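Local atomic coordinates of putative glycosidase ph117-related (Bacteroides thetaiotaomicron, PDB entry 5A7V), a protein that probably acts on beta-mannosidic linkages as a family GH130 glycoside hydrolase or phosphorylase, and holds mannose in its pocket. Residues 336-350 against 359-371. Numbering follows the deposited sequence. Where two conformers were deposited one is given.
Sequences FEKSGQYVDGTVFIE and WYLYYGCADSKVG. With MAN (alpha-D-mannopyranose), chain E.
Strand 347-350 pairs antiparallel with strand 359-365, the axes of these segments coming within 4.3 Å and running 140° apart, and Phe348 and Gly364 form a hydrogen-bonded pair. Past the strand end the 366-368 turn packs into the loop at 339-342. Tyr342 N donates to Ala366 O (2.9 Å) from above the carbonyl plane, Gln341 N donates to Ser368 OG, and the methyl of Ala366 presses on the backbone of Ser339 and Gly340. The extended side chain of Gln341, CG anti to its own N (chi1 176°), carries NE2 to Asp367 O at 2.9 Å, with that oxygen nearly in the amide plane; NE2 also bonds Glu95. On the face of the sheet that carries Val347 and Ile349, Tyr363 lies beside Val347 and gives its OH to Glu337 OE2 (2.8 Å), nearly along the C-O axis, with the carboxylate turned 66° from the ring. Arg44 forms a salt bridge to the same oxygen. Cys365 SG sits at the edge of the Phe336 ring. Asp367 grips the mannose with both oxygens, OD1 taking O4 and OD2 taking O6, each at 2.7 Å; a water linking Thr346 OG1, Asp367 N and OD1 helps position the carboxylate. Phe348 and Tyr342 each turn a ring face to the sugar. A classic beta bulge, Ser368 and Lys369 facing Cys365, marks the turn into strand 369-371, while Tyr342, Phe348 and Asp367 build one wall of the mannose pocket, consistent with a GH130 beta-propeller.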
ATOM      1  N   PHE A 336      -9.645  -3.993 -15.910  1.00 11.64           N
ATOM      2  CA  PHE A 336      -9.059  -4.844 -14.881  1.00 11.72           C
ATOM      3  C   PHE A 336      -8.846  -4.099 -13.556  1.00 10.33           C
ATOM      4  O   PHE A 336      -8.547  -4.759 -12.526  1.00 11.62           O
ATOM      5  CB  PHE A 336      -7.748  -5.456 -15.408  1.00 13.05           C
ATOM      6  CG  PHE A 336      -6.837  -4.453 -16.034  1.00 13.57           C
ATOM      7  CD1 PHE A 336      -6.005  -3.689 -15.238  1.00 13.54           C
ATOM      8  CD2 PHE A 336      -6.841  -4.222 -17.405  1.00 14.92           C
ATOM      9  CE1 PHE A 336      -5.223  -2.706 -15.793  1.00 15.07           C
ATOM     10  CE2 PHE A 336      -6.078  -3.239 -17.982  1.00 15.73           C
ATOM     11  CZ  PHE A 336      -5.234  -2.466 -17.171  1.00 14.00           C
ATOM     12  N   GLU A 337      -9.066  -2.767 -13.548  1.00 10.06           N
ATOM     13  CA  GLU A 337      -9.190  -1.987 -12.308  1.00 10.59           C
ATOM     14  C   GLU A 337     -10.635  -2.020 -11.787  1.00 10.26           C
ATOM     15  O   GLU A 337     -10.893  -2.034 -10.587  1.00 10.24           O
ATOM     16  CB  GLU A 337      -8.727  -0.564 -12.500  1.00  9.97           C
ATOM     17  CG  GLU A 337      -7.285  -0.441 -13.001  1.00 10.56           C
ATOM     18  CD  GLU A 337      -6.888   0.931 -13.519  1.00 10.00           C
ATOM     19  OE1 GLU A 337      -7.784   1.821 -13.701  1.00 12.01           O
ATOM     20  OE2 GLU A 337      -5.651   1.185 -13.736  1.00 11.26           O
ATOM     21  N   LYS A 338     -11.575  -1.942 -12.732  1.00 10.04           N
ATOM     22  CA  LYS A 338     -13.007  -1.800 -12.378  1.00 10.49           C
ATOM     23  C   LYS A 338     -13.616  -3.052 -11.792  1.00 10.60           C
ATOM     24  O   LYS A 338     -14.600  -2.970 -11.088  1.00 11.59           O
ATOM     25  CB  LYS A 338     -13.809  -1.312 -13.596  1.00 12.40           C
ATOM     26  CG  LYS A 338     -13.538   0.153 -13.933  1.00 13.97           C
ATOM     27  CD  LYS A 338     -14.287   0.653 -15.179  1.00 19.50           C
ATOM     28  CE  LYS A 338     -15.698   1.152 -14.863  1.00 35.73           C
ATOM     29  NZ  LYS A 338     -15.794   2.332 -13.869  1.00 46.38           N
ATOM     30  N   SER A 339     -13.102  -4.231 -12.167  1.00 10.99           N
ATOM     31  CA  SER A 339     -13.626  -5.498 -11.652  0.50 10.97           C
ATOM     32  C   SER A 339     -12.566  -6.590 -11.699  1.00 10.32           C
ATOM     33  O   SER A 339     -11.717  -6.586 -12.589  1.00 12.37           O
ATOM     34  CB  SER A 339     -14.862  -5.931 -12.435  0.50 11.48           C
ATOM     35  OG  SER A 339     -15.584  -6.856 -11.620  0.50 12.34           O
ATOM     36  N   GLY A 340     -12.656  -7.517 -10.760  1.00 11.61           N
ATOM     37  CA  GLY A 340     -11.679  -8.611 -10.640  1.00 10.90           C
ATOM     38  C   GLY A 340     -12.115  -9.480  -9.495  1.00 10.15           C
ATOM     39  O   GLY A 340     -13.310  -9.585  -9.172  1.00 11.94           O
ATOM     40  N   GLN A 341     -11.140 -10.032  -8.780  1.00  9.85           N
ATOM     41  CA  GLN A 341     -11.435 -10.795  -7.592  1.00  9.87           C
ATOM     42  C   GLN A 341     -12.284  -9.968  -6.640  1.00  9.85           C
ATOM     43  O   GLN A 341     -13.173 -10.520  -5.975  1.00 11.51           O
ATOM     44  CB  GLN A 341     -10.108 -11.225  -6.903  1.00 10.60           C
ATOM     45  CG  GLN A 341     -10.402 -11.952  -5.599  1.00 12.54           C
ATOM     46  CD  GLN A 341      -9.245 -12.494  -4.787  1.00 11.73           C
ATOM     47  OE1 GLN A 341      -9.526 -13.289  -3.888  1.00 12.46           O
ATOM     48  NE2 GLN A 341      -8.031 -12.051  -5.004  1.00 10.71           N
ATOM     49  N   TYR A 342     -11.920  -8.689  -6.492  1.00  9.50           N
ATOM     50  CA  TYR A 342     -12.750  -7.728  -5.779  1.00  9.75           C
ATOM     51  C   TYR A 342     -13.678  -7.078  -6.820  1.00  9.25           C
ATOM     52  O   TYR A 342     -13.253  -6.257  -7.632  1.00 10.13           O
ATOM     53  CB  TYR A 342     -11.897  -6.686  -5.031  1.00  9.97           C
ATOM     54  CG  TYR A 342     -12.717  -5.734  -4.183  1.00  9.81           C
ATOM     55  CD1 TYR A 342     -13.182  -6.108  -2.903  1.00  9.72           C
ATOM     56  CD2 TYR A 342     -13.066  -4.474  -4.683  1.00  9.82           C
ATOM     57  CE1 TYR A 342     -13.982  -5.265  -2.154  1.00  9.95           C
ATOM     58  CE2 TYR A 342     -13.874  -3.612  -3.934  1.00  9.40           C
ATOM     59  CZ  TYR A 342     -14.343  -4.006  -2.681  1.00  9.52           C
ATOM     60  OH  TYR A 342     -15.143  -3.195  -1.909  1.00 10.34           O
ATOM     61  N   VAL A 343     -14.928  -7.532  -6.834  1.00 10.42           N
ATOM     62  CA  VAL A 343     -15.817  -7.260  -7.967  1.00 10.46           C
ATOM     63  C   VAL A 343     -16.173  -5.801  -8.131  1.00  9.85           C
ATOM     64  O   VAL A 343     -16.432  -5.326  -9.246  1.00 11.66           O
ATOM     65  CB  VAL A 343     -17.046  -8.214  -7.966  1.00 12.19           C
ATOM     66  CG1 VAL A 343     -17.930  -7.919  -6.796  1.00 12.40           C
ATOM     67  CG2 VAL A 343     -17.805  -8.147  -9.287  1.00 15.83           C
ATOM     68  N   ASP A 344     -16.155  -5.060  -7.028  1.00 10.77           N
ATOM     69  CA  ASP A 344     -16.522  -3.648  -7.072  1.00 11.60           C
ATOM     70  C   ASP A 344     -15.383  -2.710  -7.522  1.00 10.32           C
ATOM     71  O   ASP A 344     -15.620  -1.514  -7.670  1.00 11.94           O
ATOM     72  CB  ASP A 344     -17.078  -3.214  -5.714  1.00 12.39           C
ATOM     73  CG  ASP A 344     -18.357  -4.001  -5.327  1.00 12.85           C
ATOM     74  OD1 ASP A 344     -19.322  -3.988  -6.116  1.00 16.06           O
ATOM     75  OD2 ASP A 344     -18.408  -4.642  -4.227  1.00 15.49           O
ATOM     76  N   GLY A 345     -14.155  -3.253  -7.709  1.00  9.38           N
ATOM     77  CA  GLY A 345     -13.060  -2.501  -8.249  1.00 10.18           C
ATOM     78  C   GLY A 345     -12.122  -1.872  -7.234  1.00  9.28           C
ATOM     79  O   GLY A 345     -12.563  -1.404  -6.204  1.00  8.92           O
ATOM     80  N   THR A 346     -10.820  -1.857  -7.557  1.00  9.13           N
ATOM     81  CA  THR A 346      -9.832  -1.089  -6.758  1.00  8.26           C
ATOM     82  C   THR A 346      -8.775  -0.537  -7.669  1.00  8.74           C
ATOM     83  O   THR A 346      -8.402  -1.201  -8.665  1.00  9.09           O
ATOM     84  CB  THR A 346      -9.089  -1.928  -5.669  1.00  9.68           C
ATOM     85  OG1 THR A 346      -8.090  -2.718  -6.331  1.00 10.20           O
ATOM     86  CG2 THR A 346      -9.981  -2.790  -4.816  1.00  9.90           C
ATOM     87  N   VAL A 347      -8.187   0.592  -7.243  1.00  8.42           N
ATOM     88  CA  VAL A 347      -6.797   0.940  -7.557  1.00  8.20           C
ATOM     89  C   VAL A 347      -6.119   1.101  -6.197  1.00  8.75           C
ATOM     90  O   VAL A 347      -6.123   2.188  -5.597  1.00 10.81           O
ATOM     91  CB  VAL A 347      -6.638   2.163  -8.479  1.00  9.13           C
ATOM     92  CG1 VAL A 347      -7.063   1.797  -9.895  1.00  9.77           C
ATOM     93  CG2 VAL A 347      -7.418   3.387  -7.999  1.00  9.64           C
ATOM     94  N   PHE A 348      -5.603  -0.005  -5.661  1.00  7.97           N
ATOM     95  CA  PHE A 348      -5.151  -0.042  -4.263  1.00  8.24           C
ATOM     96  C   PHE A 348      -3.668   0.363  -4.214  1.00  7.84           C
ATOM     97  O   PHE A 348      -2.789  -0.433  -4.526  1.00  8.32           O
ATOM     98  CB  PHE A 348      -5.373  -1.422  -3.663  1.00  8.56           C
ATOM     99  CG  PHE A 348      -5.253  -1.455  -2.175  1.00  8.45           C
ATOM    100  CD1 PHE A 348      -6.305  -1.044  -1.348  1.00 10.00           C
ATOM    101  CD2 PHE A 348      -4.029  -1.828  -1.572  1.00  9.85           C
ATOM    102  CE1 PHE A 348      -6.173  -1.018   0.016  1.00  9.86           C
ATOM    103  CE2 PHE A 348      -3.921  -1.818  -0.207  1.00 11.24           C
ATOM    104  CZ  PHE A 348      -4.956  -1.428   0.596  1.00 10.68           C
ATOM    105  N   ILE A 349      -3.430   1.641  -3.913  1.00  7.75           N
ATOM    106  CA  ILE A 349      -2.101   2.201  -4.013  1.00  7.83           C
ATOM    107  C   ILE A 349      -1.240   1.793  -2.841  1.00  8.53           C
ATOM    108  O   ILE A 349      -1.670   1.820  -1.694  1.00  8.39           O
ATOM    109  CB  ILE A 349      -2.159   3.718  -4.241  1.00  8.49           C
ATOM    110  CG1 ILE A 349      -2.810   4.484  -3.087  1.00  9.43           C
ATOM    111  CG2 ILE A 349      -2.808   4.052  -5.579  1.00  9.77           C
ATOM    112  CD1 ILE A 349      -2.428   5.950  -3.018  1.00  9.22           C
ATOM    113  N   GLU A 350       0.009   1.413  -3.169  1.00  8.55           N
ATOM    114  CA  GLU A 350       0.798   0.724  -2.163  1.00  8.76           C
ATOM    115  C   GLU A 350       2.311   0.869  -2.331  1.00  8.58           C
ATOM    116  O   GLU A 350       3.021   0.702  -1.308  1.00  8.76           O
ATOM    117  CB  GLU A 350       0.398  -0.734  -2.150  1.00  9.26           C
ATOM    118  CG  GLU A 350       0.892  -1.544  -0.976  1.00  9.55           C
ATOM    119  CD  GLU A 350       0.235  -2.903  -0.889  1.00 10.09           C
ATOM    120  OE1 GLU A 350      -0.967  -3.049  -1.203  1.00 12.42           O
ATOM    121  OE2 GLU A 350       0.870  -3.908  -0.442  1.00 10.88           O
ATOM    122  N   TRP A 359       7.977  10.029 -10.284  1.00 10.35           N
ATOM    123  CA  TRP A 359       7.356   9.197  -9.301  1.00 10.20           C
ATOM    124  C   TRP A 359       6.582   8.060  -9.950  1.00  9.77           C
ATOM    125  O   TRP A 359       5.562   8.291 -10.647  1.00 11.36           O
ATOM    126  CB  TRP A 359       6.425   9.990  -8.402  1.00  9.58           C
ATOM    127  CG  TRP A 359       7.144  10.894  -7.399  1.00 10.38           C
ATOM    128  CD1 TRP A 359       7.324  12.254  -7.453  1.00 10.58           C
ATOM    129  CD2 TRP A 359       7.746  10.449  -6.163  1.00  9.64           C
ATOM    130  NE1 TRP A 359       7.992  12.670  -6.315  1.00 10.61           N
ATOM    131  CE2 TRP A 359       8.239  11.589  -5.503  1.00 10.15           C
ATOM    132  CE3 TRP A 359       7.839   9.206  -5.527  1.00  9.84           C
ATOM    133  CZ2 TRP A 359       8.826  11.515  -4.236  1.00 11.81           C
ATOM    134  CZ3 TRP A 359       8.450   9.124  -4.293  1.00 11.06           C
ATOM    135  CH2 TRP A 359       8.948  10.277  -3.656  1.00 12.20           C
ATOM    136  N   TYR A 360       7.005   6.825  -9.710  1.00  9.85           N
ATOM    137  CA  TYR A 360       6.380   5.607 -10.210  1.00  9.51           C
ATOM    138  C   TYR A 360       5.493   5.025  -9.125  1.00  9.75           C
ATOM    139  O   TYR A 360       5.953   4.731  -8.036  1.00 12.31           O
ATOM    140  CB  TYR A 360       7.442   4.586 -10.629  1.00 10.27           C
ATOM    141  CG  TYR A 360       8.234   4.983 -11.852  1.00  9.90           C
ATOM    142  CD1 TYR A 360       9.205   5.976 -11.807  1.00 11.70           C
ATOM    143  CD2 TYR A 360       8.063   4.336 -13.068  1.00 12.15           C
ATOM    144  CE1 TYR A 360       9.904   6.348 -12.955  1.00 12.52           C
ATOM    145  CE2 TYR A 360       8.796   4.684 -14.187  1.00 13.50           C
ATOM    146  CZ  TYR A 360       9.713   5.696 -14.138  1.00 13.35           C
ATOM    147  OH  TYR A 360      10.444   6.054 -15.281  1.00 16.63           O
ATOM    148  N   LEU A 361       4.186   4.914  -9.417  1.00  9.46           N
ATOM    149  CA  LEU A 361       3.162   4.413  -8.492  1.00 10.03           C
ATOM    150  C   LEU A 361       2.780   3.003  -8.869  1.00  9.83           C
ATOM    151  O   LEU A 361       2.511   2.754 -10.067  1.00 11.25           O
ATOM    152  CB  LEU A 361       1.946   5.339  -8.613  1.00 10.44           C
ATOM    153  CG  LEU A 361       0.762   5.045  -7.687  1.00 10.90           C
ATOM    154  CD1 LEU A 361       1.077   5.283  -6.237  1.00 11.87           C
ATOM    155  CD2 LEU A 361      -0.401   5.903  -8.132  1.00 11.53           C
ATOM    156  N   TYR A 362       2.720   2.113  -7.889  1.00  8.32           N
ATOM    157  CA  TYR A 362       2.359   0.699  -8.087  1.00  9.06           C
ATOM    158  C   TYR A 362       1.149   0.379  -7.235  1.00  9.03           C
ATOM    159  O   TYR A 362       1.080   0.777  -6.060  1.00  9.00           O
ATOM    160  CB  TYR A 362       3.554  -0.242  -7.751  1.00  9.10           C
ATOM    161  CG  TYR A 362       4.668  -0.033  -8.769  1.00  9.83           C
ATOM    162  CD1 TYR A 362       4.666  -0.720  -9.952  1.00 10.39           C
ATOM    163  CD2 TYR A 362       5.707   0.868  -8.541  1.00 10.01           C
ATOM    164  CE1 TYR A 362       5.624  -0.493 -10.934  1.00 11.35           C
ATOM    165  CE2 TYR A 362       6.643   1.117  -9.524  1.00 11.08           C
ATOM    166  CZ  TYR A 362       6.602   0.450 -10.728  1.00 10.94           C
ATOM    167  OH  TYR A 362       7.524   0.750 -11.709  1.00 13.60           O
ATOM    168  N   TYR A 363       0.174  -0.302  -7.843  1.00  8.43           N
ATOM    169  CA  TYR A 363      -1.108  -0.494  -7.201  1.00  8.59           C
ATOM    170  C   TYR A 363      -1.726  -1.845  -7.575  1.00  8.03           C
ATOM    171  O   TYR A 363      -1.468  -2.406  -8.654  1.00  9.89           O
ATOM    172  CB  TYR A 363      -2.070   0.669  -7.522  1.00  8.89           C
ATOM    173  CG  TYR A 363      -2.271   0.916  -8.978  1.00  9.10           C
ATOM    174  CD1 TYR A 363      -1.439   1.726  -9.712  1.00  9.97           C
ATOM    175  CD2 TYR A 363      -3.371   0.337  -9.665  1.00  8.73           C
ATOM    176  CE1 TYR A 363      -1.659   1.943 -11.090  1.00  9.64           C
ATOM    177  CE2 TYR A 363      -3.581   0.569 -10.997  1.00  9.96           C
ATOM    178  CZ  TYR A 363      -2.768   1.393 -11.715  1.00  9.89           C
ATOM    179  OH  TYR A 363      -2.971   1.659 -13.049  1.00 11.27           O
ATOM    180  N   GLY A 364      -2.561  -2.356  -6.668  1.00  7.94           N
ATOM    181  CA  GLY A 364      -3.429  -3.499  -7.013  1.00  8.94           C
ATOM    182  C   GLY A 364      -4.614  -3.084  -7.877  1.00  9.06           C
ATOM    183  O   GLY A 364      -5.191  -2.020  -7.660  1.00  9.61           O
ATOM    184  N   CYS A 365      -4.940  -3.966  -8.813  1.00  8.70           N
ATOM    185  CA  CYS A 365      -6.091  -3.764  -9.709  1.00  9.41           C
ATOM    186  C   CYS A 365      -7.150  -4.792  -9.367  1.00  8.99           C
ATOM    187  O   CYS A 365      -7.010  -5.975  -9.746  1.00  9.85           O
ATOM    188  CB  CYS A 365      -5.663  -3.957 -11.154  1.00 10.47           C
ATOM    189  SG  CYS A 365      -4.378  -2.792 -11.737  1.00 11.72           S
ATOM    190  N   ALA A 366      -8.175  -4.346  -8.652  1.00  9.41           N
ATOM    191  CA  ALA A 366      -9.318  -5.189  -8.300  1.00  9.51           C
ATOM    192  C   ALA A 366      -8.913  -6.535  -7.669  1.00  9.42           C
ATOM    193  O   ALA A 366      -9.582  -7.545  -7.873  1.00  9.71           O
ATOM    194  CB  ALA A 366     -10.270  -5.378  -9.479  1.00 10.66           C
ATOM    195  N   ASP A 367      -7.881  -6.501  -6.816  1.00  9.36           N
ATOM    196  CA  ASP A 367      -7.366  -7.694  -6.149  1.00 10.04           C
ATOM    197  C   ASP A 367      -6.939  -8.828  -7.123  1.00  9.58           C
ATOM    198  O   ASP A 367      -6.914  -9.987  -6.755  1.00 10.74           O
ATOM    199  CB  ASP A 367      -8.292  -8.265  -5.051  1.00 10.44           C
ATOM    200  CG  ASP A 367      -8.522  -7.373  -3.845  1.00 10.58           C
ATOM    201  OD1 ASP A 367      -8.015  -6.234  -3.754  1.00 11.79           O
ATOM    202  OD2 ASP A 367      -9.231  -7.895  -2.903  1.00 12.30           O
ATOM    203  N   SER A 368      -6.559  -8.435  -8.349  1.00  9.20           N
ATOM    204  CA  SER A 368      -6.242  -9.411  -9.391  1.00  9.60           C
ATOM    205  C   SER A 368      -4.925  -9.209 -10.143  1.00 10.19           C
ATOM    206  O   SER A 368      -4.294 -10.207 -10.520  1.00 10.80           O
ATOM    207  CB  SER A 368      -7.397  -9.525 -10.388  1.00 11.42           C
ATOM    208  OG  SER A 368      -8.496 -10.248  -9.777  1.00 13.62           O
ATOM    209  N   LYS A 369      -4.583  -7.959 -10.436  1.00  9.69           N
ATOM    210  CA  LYS A 369      -3.411  -7.595 -11.240  1.00  9.84           C
ATOM    211  C   LYS A 369      -2.588  -6.535 -10.516  1.00  9.64           C
ATOM    212  O   LYS A 369      -3.102  -5.856  -9.598  1.00  9.68           O
ATOM    213  CB  LYS A 369      -3.799  -7.111 -12.666  1.00 11.40           C
ATOM    214  CG  LYS A 369      -4.783  -8.033 -13.431  1.00 13.64           C
ATOM    215  CD  LYS A 369      -4.089  -9.296 -13.860  1.00 15.76           C
ATOM    216  CE  LYS A 369      -4.727 -10.149 -14.965  1.00 20.64           C
ATOM    217  NZ  LYS A 369      -5.980 -10.773 -14.565  1.00 23.78           N
ATOM    218  N   VAL A 370      -1.386  -6.284 -11.027  1.00  9.23           N
ATOM    219  CA  VAL A 370      -0.593  -5.111 -10.620  1.00  9.38           C
ATOM    220  C   VAL A 370      -0.559  -4.100 -11.759  1.00  9.14           C
ATOM    221  O   VAL A 370      -0.233  -4.465 -12.913  1.00 10.53           O
ATOM    222  CB  VAL A 370       0.872  -5.481 -10.255  1.00 10.21           C
ATOM    223  CG1 VAL A 370       1.696  -4.227  -9.912  1.00 10.85           C
ATOM    224  CG2 VAL A 370       0.887  -6.462  -9.081  1.00 11.10           C
ATOM    225  N   GLY A 371      -0.841  -2.840 -11.434  1.00  9.23           N
ATOM    226  CA  GLY A 371      -0.743  -1.749 -12.383  1.00  9.97           C
ATOM    227  C   GLY A 371       0.292  -0.741 -11.928  1.00  9.06           C
ATOM    228  O   GLY A 371       0.687  -0.702 -10.743  1.00  9.86           O
TER
HETATM  229  C1  MAN E1386      -8.617  -4.431   2.338  1.00 14.34           C
HETATM  230  C2  MAN E1386      -7.189  -4.121   1.839  1.00 14.18           C
HETATM  231  C3  MAN E1386      -6.623  -5.055   0.752  1.00 13.00           C
HETATM  232  C4  MAN E1386      -7.681  -5.367  -0.323  1.00 12.88           C
HETATM  233  C5  MAN E1386      -9.039  -4.698  -0.038  1.00 15.05           C
HETATM  234  C6  MAN E1386     -10.139  -5.147  -1.027  1.00 15.04           C
HETATM  235  O1  MAN E1386      -9.312  -3.200   2.921  1.00 14.66           O
HETATM  236  O2  MAN E1386      -6.356  -4.187   3.005  1.00 16.79           O
HETATM  237  O3  MAN E1386      -6.187  -6.297   1.271  1.00 12.61           O
HETATM  238  O4  MAN E1386      -7.119  -4.962  -1.555  1.00 12.37           O
HETATM  239  O5  MAN E1386      -9.417  -5.076   1.323  1.00 13.86           O
HETATM  240  O6  MAN E1386     -10.364  -6.556  -0.882  1.00 13.68           O
HETATM  241  O   HOH W   1      -6.428  -4.575  -5.084  1.00 10.31           O